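Local coordinates for protein 5-carboxymethyl-2-hydroxymuconate semialdehyde dehydrogenase (PDB 2D4E) that probably oxidises 5-carboxymethyl-2-hydroxymuconate semialdehyde to the corresponding acid with NAD as cofactor, as a member of the aldehyde dehydrogenase family, at residues S276-F281 with D291-Q296; E351-V356 with N390-T395. All coordinates share one frame; numbering follows the deposited sequence.

Contact 1. Residues S276-F281 with D291-Q296; sequences SPALVF and DAVVFQ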
ATOM      1  N   SER C 276      -0.258 -10.891 -29.466  1.00 16.59           N
ATOM      2  CA  SER C 276      -0.482 -11.764 -28.324  1.00 19.78           C
ATOM      3  C   SER C 276      -0.701 -13.226 -28.687  1.00 20.24           C
ATOM      4  O   SER C 276      -1.472 -13.548 -29.583  1.00 20.41           O
ATOM      5  CB  SER C 276      -1.668 -11.236 -27.513  1.00 22.18           C
ATOM      6  OG  SER C 276      -1.477  -9.867 -27.200  1.00 21.71           O
ATOM      7  N   PRO C 277      -0.021 -14.137 -27.976  1.00 21.21           N
ATOM      8  CA  PRO C 277      -0.173 -15.564 -28.263  1.00 17.55           C
ATOM      9  C   PRO C 277      -1.150 -16.296 -27.350  1.00 19.08           C
ATOM     10  O   PRO C 277      -1.406 -15.877 -26.218  1.00 17.37           O
ATOM     11  CB  PRO C 277       1.241 -16.085 -28.085  1.00 19.78           C
ATOM     12  CG  PRO C 277       1.683 -15.316 -26.851  1.00 20.94           C
ATOM     13  CD  PRO C 277       1.148 -13.898 -27.108  1.00 17.36           C
ATOM     14  N   ALA C 278      -1.710 -17.384 -27.871  1.00 19.68           N
ATOM     15  CA  ALA C 278      -2.601 -18.242 -27.101  1.00 17.48           C
ATOM     16  C   ALA C 278      -1.896 -19.597 -27.126  1.00 16.87           C
ATOM     17  O   ALA C 278      -1.634 -20.133 -28.203  1.00 21.11           O
ATOM     18  CB  ALA C 278      -3.969 -18.346 -27.765  1.00 16.67           C
ATOM     19  N   LEU C 279      -1.555 -20.132 -25.957  1.00 18.54           N
ATOM     20  CA  LEU C 279      -0.887 -21.432 -25.892  1.00 19.23           C
ATOM     21  C   LEU C 279      -1.869 -22.481 -25.387  1.00 21.35           C
ATOM     22  O   LEU C 279      -2.398 -22.372 -24.279  1.00 19.35           O
ATOM     23  CB  LEU C 279       0.325 -21.413 -24.948  1.00 15.76           C
ATOM     24  CG  LEU C 279       1.180 -20.181 -24.665  1.00 19.71           C
ATOM     25  CD1 LEU C 279       2.477 -20.657 -24.018  1.00 18.60           C
ATOM     26  CD2 LEU C 279       1.470 -19.394 -25.913  1.00 22.32           C
ATOM     27  N   VAL C 280      -2.106 -23.502 -26.200  1.00 18.71           N
ATOM     28  CA  VAL C 280      -3.032 -24.553 -25.817  1.00 18.47           C
ATOM     29  C   VAL C 280      -2.292 -25.858 -25.610  1.00 18.35           C
ATOM     30  O   VAL C 280      -1.674 -26.390 -26.539  1.00 26.55           O
ATOM     31  CB  VAL C 280      -4.117 -24.760 -26.885  1.00 18.18           C
ATOM     32  CG1 VAL C 280      -5.097 -25.837 -26.429  1.00 18.29           C
ATOM     33  CG2 VAL C 280      -4.856 -23.442 -27.136  1.00 17.28           C
ATOM     34  N   PHE C 281      -2.345 -26.364 -24.383  1.00 19.54           N
ATOM     35  CA  PHE C 281      -1.690 -27.622 -24.040  1.00 21.89           C
ATOM     36  C   PHE C 281      -2.677 -28.781 -24.121  1.00 24.03           C
ATOM     37  O   PHE C 281      -3.884 -28.606 -23.918  1.00 18.26           O
ATOM     38  CB  PHE C 281      -1.091 -27.535 -22.638  1.00 20.74           C
ATOM     39  CG  PHE C 281       0.137 -26.677 -22.563  1.00 23.44           C
ATOM     40  CD1 PHE C 281       1.402 -27.235 -22.738  1.00 19.91           C
ATOM     41  CD2 PHE C 281       0.030 -25.303 -22.348  1.00 20.61           C
ATOM     42  CE1 PHE C 281       2.547 -26.435 -22.701  1.00 20.68           C
ATOM     43  CE2 PHE C 281       1.167 -24.491 -22.309  1.00 24.62           C
ATOM     44  CZ  PHE C 281       2.430 -25.061 -22.486  1.00 21.92           C
ATOM     45  N   ASP C 291     -13.459 -22.461 -27.766  1.00 15.64           N
ATOM     46  CA  ASP C 291     -14.348 -21.307 -27.737  1.00 17.42           C
ATOM     47  C   ASP C 291     -13.547 -20.030 -27.547  1.00 19.74           C
ATOM     48  O   ASP C 291     -13.761 -19.047 -28.249  1.00 20.18           O
ATOM     49  CB  ASP C 291     -15.354 -21.425 -26.595  1.00 15.76           C
ATOM     50  CG  ASP C 291     -16.480 -22.383 -26.904  1.00 20.22           C
ATOM     51  OD1 ASP C 291     -17.228 -22.719 -25.968  1.00 22.17           O
ATOM     52  OD2 ASP C 291     -16.628 -22.790 -28.074  1.00 20.51           O
ATOM     53  N   ALA C 292     -12.620 -20.059 -26.596  1.00 21.12           N
ATOM     54  CA  ALA C 292     -11.797 -18.897 -26.281  1.00 21.16           C
ATOM     55  C   ALA C 292     -10.902 -18.394 -27.409  1.00 19.69           C
ATOM     56  O   ALA C 292     -10.937 -17.206 -27.736  1.00 17.02           O
ATOM     57  CB  ALA C 292     -10.954 -19.187 -25.051  1.00 22.07           C
ATOM     58  N   VAL C 293     -10.097 -19.274 -28.004  1.00 20.32           N
ATOM     59  CA  VAL C 293      -9.205 -18.836 -29.076  1.00 19.74           C
ATOM     60  C   VAL C 293      -9.972 -18.388 -30.315  1.00 21.95           C
ATOM     61  O   VAL C 293      -9.562 -17.450 -30.996  1.00 19.18           O
ATOM     62  CB  VAL C 293      -8.165 -19.930 -29.464  1.00 21.10           C
ATOM     63  CG1 VAL C 293      -7.411 -20.394 -28.212  1.00 17.97           C
ATOM     64  CG2 VAL C 293      -8.848 -21.106 -30.145  1.00 21.96           C
ATOM     65  N   VAL C 294     -11.094 -19.035 -30.614  1.00 20.42           N
ATOM     66  CA  VAL C 294     -11.854 -18.608 -31.782  1.00 21.89           C
ATOM     67  C   VAL C 294     -12.382 -17.194 -31.540  1.00 19.94           C
ATOM     68  O   VAL C 294     -12.279 -16.315 -32.403  1.00 21.90           O
ATOM     69  CB  VAL C 294     -13.039 -19.552 -32.072  1.00 21.19           C
ATOM     70  CG1 VAL C 294     -13.915 -18.960 -33.174  1.00 18.30           C
ATOM     71  CG2 VAL C 294     -12.512 -20.920 -32.492  1.00 16.85           C
ATOM     72  N   PHE C 295     -12.935 -16.971 -30.355  1.00 22.81           N
ATOM     73  CA  PHE C 295     -13.468 -15.658 -30.012  1.00 23.64           C
ATOM     74  C   PHE C 295     -12.388 -14.591 -29.903  1.00 18.57           C
ATOM     75  O   PHE C 295     -12.549 -13.490 -30.414  1.00 17.94           O
ATOM     76  CB  PHE C 295     -14.237 -15.725 -28.687  1.00 24.67           C
ATOM     77  CG  PHE C 295     -14.492 -14.370 -28.061  1.00 26.80           C
ATOM     78  CD1 PHE C 295     -13.531 -13.769 -27.252  1.00 27.12           C
ATOM     79  CD2 PHE C 295     -15.680 -13.689 -28.303  1.00 30.52           C
ATOM     80  CE1 PHE C 295     -13.752 -12.511 -26.697  1.00 27.20           C
ATOM     81  CE2 PHE C 295     -15.910 -12.430 -27.752  1.00 29.19           C
ATOM     82  CZ  PHE C 295     -14.945 -11.840 -26.949  1.00 28.98           C
ATOM     83  N   GLN C 296     -11.288 -14.924 -29.235  1.00 21.85           N
ATOM     84  CA  GLN C 296     -10.208 -13.968 -29.011  1.00 20.42           C
ATOM     85  C   GLN C 296      -9.507 -13.429 -30.265  1.00 23.61           C
ATOM     86  O   GLN C 296      -8.837 -12.397 -30.207  1.00 21.48           O
ATOM     87  CB  GLN C 296      -9.178 -14.561 -28.041  1.00 20.56           C
ATOM     88  CG  GLN C 296      -8.396 -13.509 -27.266  1.00 20.95           C
ATOM     89  CD  GLN C 296      -9.310 -12.533 -26.537  1.00 25.37           C
ATOM     90  OE1 GLN C 296     -10.102 -12.928 -25.685  1.00 25.28           O
ATOM     91  NE2 GLN C 296      -9.211 -11.254 -26.882  1.00 26.76           N
TER
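A278 is the first residue of the strand to meet the helix: its CB comes within 4.0 Å of V293 CG1, and the backbones stand 6.9 Å apart between the CA atoms of this pair. The short side chain of A278 is consistent with this close approach. L279 points the other way and packs on A426 and A430 of helix 423-431, on the far face of the sheet. Two residues on from A278, V280 turns back toward the helix and sets CG2 4.1 Å from the same V293 CG1. One methyl thus reaches both strand residues of this face. It does so because CG1 of V293 lies anti to its own carbonyl carbon (chi1 -54°) and extends over the strand. The contact is wholly apolar and small, 81 Å² in all, and its three residues are buried. F442 of strand 438-442 also touches V280 and V293, widening the hydrophobic layer. At its outer side the helix faces the second subunit, where D291 forms salt bridges with K512 and K515 of that chain. Strand 277-280, helix 286-298 and strand 310-314 form a beta-alpha-beta unit, here in the mixed sheet of the aldehyde dehydrogenase fold.

Contact 2. Residues E351-V356 with N390-T395; sequences EHLQRV and NYLLPT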
ATOM      1  N   GLU C 351      -8.298   0.972 -47.456  1.00 18.53           N
ATOM      2  CA  GLU C 351      -6.847   0.994 -47.348  1.00 17.31           C
ATOM      3  C   GLU C 351      -6.394  -0.030 -46.314  1.00 15.39           C
ATOM      4  O   GLU C 351      -5.341  -0.647 -46.459  1.00 14.94           O
ATOM      5  CB  GLU C 351      -6.353   2.388 -46.947  1.00 17.95           C
ATOM      6  CG  GLU C 351      -6.318   3.378 -48.101  1.00 22.84           C
ATOM      7  CD  GLU C 351      -6.003   4.797 -47.650  1.00 28.67           C
ATOM      8  OE1 GLU C 351      -5.229   4.957 -46.681  1.00 27.03           O
ATOM      9  OE2 GLU C 351      -6.521   5.750 -48.274  1.00 29.24           O
ATOM     10  N   HIS C 352      -7.196  -0.214 -45.268  1.00 15.88           N
ATOM     11  CA  HIS C 352      -6.843  -1.174 -44.238  1.00 14.72           C
ATOM     12  C   HIS C 352      -7.053  -2.598 -44.757  1.00 20.57           C
ATOM     13  O   HIS C 352      -6.326  -3.519 -44.377  1.00 18.60           O
ATOM     14  CB  HIS C 352      -7.673  -0.940 -42.975  1.00 14.90           C
ATOM     15  CG  HIS C 352      -7.230  -1.778 -41.816  1.00 20.60           C
ATOM     16  ND1 HIS C 352      -5.939  -1.754 -41.334  1.00 20.80           N
ATOM     17  CD2 HIS C 352      -7.890  -2.700 -41.076  1.00 17.92           C
ATOM     18  CE1 HIS C 352      -5.820  -2.626 -40.351  1.00 18.11           C
ATOM     19  NE2 HIS C 352      -6.990  -3.214 -40.175  1.00 16.00           N
ATOM     20  N   LEU C 353      -8.047  -2.775 -45.624  1.00 21.62           N
ATOM     21  CA  LEU C 353      -8.312  -4.090 -46.201  1.00 21.71           C
ATOM     22  C   LEU C 353      -7.144  -4.447 -47.120  1.00 19.60           C
ATOM     23  O   LEU C 353      -6.688  -5.592 -47.146  1.00 20.55           O
ATOM     24  CB  LEU C 353      -9.624  -4.089 -46.999  1.00 18.46           C
ATOM     25  CG  LEU C 353      -9.986  -5.429 -47.659  1.00 21.31           C
ATOM     26  CD1 LEU C 353     -10.133  -6.513 -46.588  1.00 20.69           C
ATOM     27  CD2 LEU C 353     -11.273  -5.287 -48.456  1.00 16.18           C
ATOM     28  N   GLN C 354      -6.653  -3.462 -47.869  1.00 20.19           N
ATOM     29  CA  GLN C 354      -5.524  -3.707 -48.760  1.00 23.21           C
ATOM     30  C   GLN C 354      -4.291  -4.085 -47.933  1.00 24.15           C
ATOM     31  O   GLN C 354      -3.503  -4.942 -48.343  1.00 22.59           O
ATOM     32  CB  GLN C 354      -5.204  -2.473 -49.620  1.00 22.71           C
ATOM     33  CG  GLN C 354      -4.061  -2.727 -50.619  1.00 28.52           C
ATOM     34  CD  GLN C 354      -3.684  -1.513 -51.465  1.00 30.26           C
ATOM     35  OE1 GLN C 354      -4.544  -0.840 -52.035  1.00 28.99           O
ATOM     36  NE2 GLN C 354      -2.383  -1.246 -51.565  1.00 32.38           N
ATOM     37  N   ARG C 355      -4.126  -3.459 -46.766  1.00 21.70           N
ATOM     38  CA  ARG C 355      -2.975  -3.765 -45.925  1.00 22.26           C
ATOM     39  C   ARG C 355      -3.072  -5.175 -45.360  1.00 20.57           C
ATOM     40  O   ARG C 355      -2.097  -5.926 -45.379  1.00 17.20           O
ATOM     41  CB  ARG C 355      -2.835  -2.769 -44.764  1.00 26.96           C
ATOM     42  CG  ARG C 355      -1.365  -2.469 -44.453  1.00 32.81           C
ATOM     43  CD  ARG C 355      -0.967  -2.566 -42.981  1.00 32.70           C
ATOM     44  NE  ARG C 355      -1.472  -1.456 -42.183  1.00 38.80           N
ATOM     45  CZ  ARG C 355      -0.861  -0.963 -41.107  1.00 34.47           C
ATOM     46  NH1 ARG C 355       0.290  -1.470 -40.695  1.00 30.74           N
ATOM     47  NH2 ARG C 355      -1.417   0.033 -40.432  1.00 26.52           N
ATOM     48  N   VAL C 356      -4.246  -5.530 -44.849  1.00 20.36           N
ATOM     49  CA  VAL C 356      -4.451  -6.860 -44.286  1.00 19.01           C
ATOM     50  C   VAL C 356      -4.273  -7.917 -45.377  1.00 21.58           C
ATOM     51  O   VAL C 356      -3.614  -8.932 -45.158  1.00 19.45           O
ATOM     52  CB  VAL C 356      -5.863  -6.991 -43.654  1.00 23.83           C
ATOM     53  CG1 VAL C 356      -6.100  -8.420 -43.187  1.00 18.95           C
ATOM     54  CG2 VAL C 356      -5.994  -6.037 -42.471  1.00 20.39           C
ATOM     55  N   ASN C 390     -15.831  -3.408 -46.955  1.00 24.38           N
ATOM     56  CA  ASN C 390     -14.480  -3.922 -46.744  1.00 21.92           C
ATOM     57  C   ASN C 390     -14.499  -5.241 -45.966  1.00 22.47           C
ATOM     58  O   ASN C 390     -13.851  -5.366 -44.928  1.00 21.01           O
ATOM     59  CB  ASN C 390     -13.666  -2.885 -45.983  1.00 18.60           C
ATOM     60  CG  ASN C 390     -13.785  -1.508 -46.589  1.00 22.44           C
ATOM     61  OD1 ASN C 390     -13.480  -1.314 -47.761  1.00 21.51           O
ATOM     62  ND2 ASN C 390     -14.233  -0.542 -45.792  1.00 22.22           N
ATOM     63  N   TYR C 391     -15.232  -6.225 -46.481  1.00 20.51           N
ATOM     64  CA  TYR C 391     -15.353  -7.516 -45.815  1.00 17.81           C
ATOM     65  C   TYR C 391     -14.261  -8.530 -46.138  1.00 23.46           C
ATOM     66  O   TYR C 391     -13.974  -8.815 -47.305  1.00 22.80           O
ATOM     67  CB  TYR C 391     -16.714  -8.147 -46.125  1.00 16.42           C
ATOM     68  CG  TYR C 391     -17.907  -7.343 -45.647  1.00 22.19           C
ATOM     69  CD1 TYR C 391     -18.466  -6.333 -46.440  1.00 17.61           C
ATOM     70  CD2 TYR C 391     -18.483  -7.597 -44.405  1.00 14.45           C
ATOM     71  CE1 TYR C 391     -19.575  -5.597 -46.002  1.00 17.20           C
ATOM     72  CE2 TYR C 391     -19.587  -6.871 -43.960  1.00 20.23           C
ATOM     73  CZ  TYR C 391     -20.128  -5.876 -44.758  1.00 18.40           C
ATOM     74  OH  TYR C 391     -21.210  -5.157 -44.293  1.00 21.07           O
ATOM     75  N   LEU C 392     -13.664  -9.077 -45.087  1.00 21.35           N
ATOM     76  CA  LEU C 392     -12.624 -10.082 -45.240  1.00 22.43           C
ATOM     77  C   LEU C 392     -13.108 -11.351 -44.558  1.00 19.84           C
ATOM     78  O   LEU C 392     -13.690 -11.299 -43.473  1.00 19.82           O
ATOM     79  CB  LEU C 392     -11.314  -9.633 -44.585  1.00 20.00           C
ATOM     80  CG  LEU C 392     -10.181 -10.657 -44.762  1.00 24.63           C
ATOM     81  CD1 LEU C 392      -9.703 -10.640 -46.216  1.00 22.54           C
ATOM     82  CD2 LEU C 392      -9.031 -10.346 -43.821  1.00 21.09           C
ATOM     83  N   LEU C 393     -12.882 -12.488 -45.200  1.00 18.99           N
ATOM     84  CA  LEU C 393     -13.285 -13.759 -44.623  1.00 18.28           C
ATOM     85  C   LEU C 393     -12.357 -14.113 -43.461  1.00 20.65           C
ATOM     86  O   LEU C 393     -11.148 -13.864 -43.519  1.00 19.97           O
ATOM     87  CB  LEU C 393     -13.219 -14.867 -45.673  1.00 18.90           C
ATOM     88  CG  LEU C 393     -14.201 -14.865 -46.842  1.00 19.95           C
ATOM     89  CD1 LEU C 393     -13.748 -15.896 -47.868  1.00 19.31           C
ATOM     90  CD2 LEU C 393     -15.607 -15.182 -46.341  1.00 17.47           C
ATOM     91  N   PRO C 394     -12.917 -14.666 -42.373  1.00 20.41           N
ATOM     92  CA  PRO C 394     -12.050 -15.036 -41.253  1.00 15.28           C
ATOM     93  C   PRO C 394     -10.985 -15.950 -41.870  1.00 21.44           C
ATOM     94  O   PRO C 394     -11.307 -16.865 -42.630  1.00 19.69           O
ATOM     95  CB  PRO C 394     -13.011 -15.759 -40.324  1.00 14.91           C
ATOM     96  CG  PRO C 394     -14.264 -14.934 -40.480  1.00 13.56           C
ATOM     97  CD  PRO C 394     -14.343 -14.734 -41.983  1.00 15.70           C
ATOM     98  N   THR C 395      -9.723 -15.692 -41.546  1.00 22.76           N
ATOM     99  CA  THR C 395      -8.601 -16.427 -42.125  1.00 19.13           C
ATOM    100  C   THR C 395      -7.708 -17.174 -41.132  1.00 20.94           C
ATOM    101  O   THR C 395      -7.379 -16.656 -40.069  1.00 18.82           O
ATOM    102  CB  THR C 395      -7.731 -15.437 -42.942  1.00 21.18           C
ATOM    103  OG1 THR C 395      -8.560 -14.771 -43.904  1.00 14.56           O
ATOM    104  CG2 THR C 395      -6.590 -16.160 -43.666  1.00 23.24           C
TER
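L353 and L392 carry the apolar part of this contact together with V356, which lies one helical turn beyond L353. L353 projects from the helix with CG anti to its backbone N (chi1 179°), and its two methyls divide the work. CD1 packs against the side chain of L392, 3.9 Å from L392 CB, and CD2 lies against the backbone of the irregular segment 390-395, 3.9 Å from N390 CA. L392 in turn is thrown forward from its own chain, and its CD2 reaches V356 CG1 at 3.6 Å, a close methyl-to-methyl approach. L392 thus spans L353 and V356 on successive turns. An alanine in place of L353 would remove both methyls and would probably open a gap beside L392 CB and N390 CA, leaving L392 packed on this helix segment through V356 alone.

The polar bonds run within the segments or outward from them. T395 OG1 donates to L393 O over 2.8 Å, tilted 30° from the carbonyl plane. N390 meets L353 through CA, CB and its backbone carbon, while its ND2 bonds to N52 OD1 and L347 O. On the helix, H352 NE2 is hydrogen-bonded to F411 O, and V356 CG2 lies 3.8 Å above one face of the imidazole ring, toward its rim.

V414 of strand 414-420 touches V356, L392 and T395, so the start of helix 350-365 lies against both that strand and the connection leading into strand 395-398.

In the fold
Running from the N terminus, the chain first closes contact 1, a short strand-to-helix connection, the first half of a beta-alpha-beta unit, in which nine residues lie between segments 276-281 and 291-296. It then passes through strand 310-314 and helix 315-331 before contact 2 opens on helix 350-365 and closes a longer excursion of 33 residues, through strand 369-372, at 390-395. The two lie in series, neither nested nor crossed, with centres 21 Å apart and nearest atoms about 8 Å apart. Both border the same mixed sheet: contact 1 at strand 277-280, contact 2 at the entry to strand 395-398.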